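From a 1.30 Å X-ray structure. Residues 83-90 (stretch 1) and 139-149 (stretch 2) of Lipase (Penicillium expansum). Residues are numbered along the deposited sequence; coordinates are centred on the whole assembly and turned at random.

Stretch 1, residues 83-90: ELSGVTFP
Stretch 2, residues 139-149: SIAHVALAQNF

A helix can hold an irregular segment by dividing its contacts between apolar packing along its length and polar anchoring at its end, and this lipase offers a compact example. Residues 139-148 are helical, continuing a helix that begins earlier in the chain, with i to i-4 bonds such as Ala144 N to Ile140 O (2.9 Å) and Gln147 N to Val143 O (3.0 Å); Phe149 is the first residue to leave helical phi/psi, at -132/66. Residues 83-90 form neither helix nor strand. Their one regular feature is a type II turn from Leu84 to Val87, closed by Val87 N to Leu84 O at 3.1 Å, with Ser85 at -62/136 and Gly86 at 81/-1. Beyond it the chain is extended, from Val87 (-111/132) through Thr88 (-111/103) to Phe89 (-87/136). Register is set by two CA pairs, Gly86 to Asn148 at 5.2 Å and Val87 to Gln147 at 5.4 Å, and 366 Å² is buried in total.

The polar anchor lies at the turn. Asn148 (chi1 -83°, chi2 -85°) donates from ND2 to Ser85 O at 3.0 Å, nearly straight at 168°, although the placement of Ser85 O is less certain. The same ND2 donates to Ala144 O at 2.9 Å, so the amide is held by its own helix while it reaches across. A water donates to both Ser85 OG and Asn148 OD1, each at 2.8 Å, adding a second link between these residues.

The Asn148 side chain lies too close to Gly86 to leave room for a CB there. Gly86 CA lies 3.5 Å from Asn148 OD1, and an ideal CB on Gly86 would fall 1.9 Å from that oxygen, a clash; the positive phi also favours glycine. Gly86 O sits 3.5 Å from Gln147 CB. Gln147 (chi1 -72°, chi2 -86°) points its CA-to-CB bond toward the loop and has the largest area covered by the other stretch.

Apolar packing follows the helix back toward its earlier turns. Val87 (chi1 t) places CG1 4.3 Å from CG1 of Val143 (chi1 t), while its CG2 is 4.0 Å from Ala144 CA. Ile140 (chi1 t, chi2 p) starts sideways, but its end comes nearer: its CD1 is 3.9 Å from CD1 of Leu84 (m, t), whose CA-to-CB bond points toward the helix. Phe89 (chi1 -71°, chi2 -79°) likewise swings its ring inward, meeting Ile140 CD1 edge-on at 4.2 Å from CZ, with CE1 4.4 Å from Val143 CG1.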

# COMPACT_ATOMS: atom_id res chain seq x y z
N GLU A 83 17.66 -5.37 -2.12
CA GLU A 83 18.00 -6.03 -3.37
C GLU A 83 16.76 -6.79 -3.85
O GLU A 83 16.26 -7.66 -3.14
CB GLU A 83 19.16 -7.00 -3.15
CG GLU A 83 19.54 -7.83 -4.37
CD GLU A 83 20.98 -8.31 -4.33
OE1 GLU A 83 21.53 -8.49 -3.22
OE2 GLU A 83 21.56 -8.53 -5.42
N LEU A 84 16.31 -6.46 -5.06
CA LEU A 84 15.13 -7.11 -5.64
C LEU A 84 15.35 -7.30 -7.14
O LEU A 84 15.75 -6.36 -7.84
CB LEU A 84 13.88 -6.24 -5.42
CG LEU A 84 13.45 -6.00 -3.96
CD1 LEU A 84 12.36 -4.93 -3.90
CD2 LEU A 84 13.00 -7.27 -3.28
N SER A 85 14.87 -8.41 -7.68
CA SER A 85 15.03 -8.64 -9.11
C SER A 85 14.32 -7.57 -9.93
O SER A 85 13.17 -7.19 -9.64
CB SER A 85 14.58 -10.04 -9.49
OG SER A 85 13.17 -10.20 -9.33
N GLY A 86 15.00 -7.08 -10.96
CA GLY A 86 14.43 -6.14 -11.90
C GLY A 86 14.44 -4.72 -11.38
O GLY A 86 14.00 -3.81 -12.07
N VAL A 87 14.93 -4.53 -10.15
CA VAL A 87 15.01 -3.20 -9.56
C VAL A 87 16.47 -2.78 -9.42
O VAL A 87 17.30 -3.55 -8.93
CB VAL A 87 14.36 -3.16 -8.15
CG1 VAL A 87 14.44 -1.76 -7.57
CG2 VAL A 87 12.92 -3.66 -8.21
N THR A 88 16.78 -1.56 -9.86
CA THR A 88 18.12 -1.01 -9.66
C THR A 88 18.05 0.14 -8.65
O THR A 88 17.67 1.26 -8.98
CB THR A 88 18.73 -0.53 -10.99
OG1 THR A 88 18.76 -1.62 -11.92
CG2 THR A 88 20.16 -0.04 -10.76
N PHE A 89 18.47 -0.14 -7.42
CA PHE A 89 18.43 0.86 -6.34
C PHE A 89 19.70 1.70 -6.36
O PHE A 89 20.80 1.13 -6.30
CB PHE A 89 18.34 0.17 -4.97
CG PHE A 89 17.00 -0.48 -4.69
CD1 PHE A 89 15.92 0.28 -4.28
CD2 PHE A 89 16.88 -1.86 -4.73
CE1 PHE A 89 14.71 -0.34 -3.94
CE2 PHE A 89 15.69 -2.48 -4.36
CZ PHE A 89 14.64 -1.71 -3.88
N PRO A 90 19.55 3.02 -6.21
CA PRO A 90 20.76 3.81 -5.93
C PRO A 90 21.44 3.37 -4.66
O PRO A 90 20.77 2.92 -3.70
CB PRO A 90 20.22 5.23 -5.79
CG PRO A 90 19.00 5.25 -6.69
CD PRO A 90 18.40 3.87 -6.57
N SER A 139 4.09 0.17 -0.51
CA SER A 139 5.05 1.22 -0.82
C SER A 139 6.32 0.69 -1.47
O SER A 139 6.96 1.41 -2.24
CB SER A 139 5.34 2.10 0.41
OG SER A 139 6.21 1.48 1.33
N ILE A 140 6.67 -0.56 -1.20
CA ILE A 140 7.74 -1.21 -1.95
C ILE A 140 7.23 -1.85 -3.22
O ILE A 140 7.90 -1.76 -4.26
CB ILE A 140 8.59 -2.18 -1.06
CG1 ILE A 140 9.73 -2.79 -1.89
CG2 ILE A 140 7.74 -3.20 -0.35
CD1 ILE A 140 10.75 -1.76 -2.40
N ALA A 141 6.03 -2.45 -3.19
CA ALA A 141 5.43 -2.98 -4.42
C ALA A 141 5.36 -1.95 -5.54
O ALA A 141 5.60 -2.28 -6.71
CB ALA A 141 4.02 -3.53 -4.14
N HIS A 142 5.06 -0.71 -5.20
CA HIS A 142 4.98 0.36 -6.18
C HIS A 142 6.30 0.47 -6.97
O HIS A 142 6.30 0.52 -8.21
CB HIS A 142 4.68 1.68 -5.48
CG HIS A 142 4.56 2.84 -6.42
ND1 HIS A 142 3.46 3.02 -7.22
CD2 HIS A 142 5.43 3.84 -6.71
CE1 HIS A 142 3.65 4.10 -7.97
NE2 HIS A 142 4.82 4.63 -7.65
N VAL A 143 7.41 0.48 -6.26
CA VAL A 143 8.73 0.57 -6.88
C VAL A 143 9.10 -0.72 -7.62
O VAL A 143 9.59 -0.68 -8.74
CB VAL A 143 9.80 0.92 -5.82
CG1 VAL A 143 11.21 0.80 -6.39
CG2 VAL A 143 9.57 2.31 -5.27
N ALA A 144 8.75 -1.87 -7.06
CA ALA A 144 9.00 -3.15 -7.72
C ALA A 144 8.28 -3.19 -9.07
O ALA A 144 8.83 -3.70 -10.06
CB ALA A 144 8.53 -4.31 -6.84
N LEU A 145 7.02 -2.81 -9.09
CA LEU A 145 6.24 -2.84 -10.32
C LEU A 145 6.72 -1.79 -11.32
O LEU A 145 6.78 -2.06 -12.53
CB LEU A 145 4.74 -2.67 -10.01
CG LEU A 145 4.09 -3.79 -9.20
CD1 LEU A 145 2.69 -3.35 -8.76
CD2 LEU A 145 4.02 -5.10 -10.00
N ALA A 146 6.99 -0.57 -10.86
CA ALA A 146 7.45 0.49 -11.77
C ALA A 146 8.74 0.07 -12.45
O ALA A 146 8.92 0.34 -13.66
CB ALA A 146 7.67 1.78 -10.99
N GLN A 147 9.64 -0.56 -11.71
CA GLN A 147 10.95 -0.91 -12.23
C GLN A 147 10.87 -2.13 -13.15
O GLN A 147 11.58 -2.20 -14.17
CB GLN A 147 11.91 -1.19 -11.08
CG GLN A 147 12.33 0.05 -10.32
CD GLN A 147 13.51 0.73 -10.97
OE1 GLN A 147 13.44 1.91 -11.34
NE2 GLN A 147 14.62 0.03 -11.03
N ASN A 148 10.02 -3.10 -12.81
CA ASN A 148 9.89 -4.30 -13.64
C ASN A 148 9.02 -4.11 -14.87
O ASN A 148 9.23 -4.78 -15.89
CB ASN A 148 9.38 -5.48 -12.82
CG ASN A 148 10.50 -6.19 -12.06
OD1 ASN A 148 11.17 -7.06 -12.62
ND2 ASN A 148 10.76 -5.77 -10.82
N PHE A 149 8.08 -3.17 -14.81
CA PHE A 149 7.09 -2.98 -15.87
C PHE A 149 6.99 -1.49 -16.24
O PHE A 149 5.94 -0.88 -16.11
CB PHE A 149 5.73 -3.56 -15.46
CG PHE A 149 5.80 -4.99 -15.01
CD1 PHE A 149 6.07 -6.00 -15.92
CD2 PHE A 149 5.55 -5.34 -13.69
CE1 PHE A 149 6.16 -7.30 -15.53
CE2 PHE A 149 5.65 -6.65 -13.29
CZ PHE A 149 5.91 -7.64 -14.21
O HOH W 1 12.22 -9.51 -11.90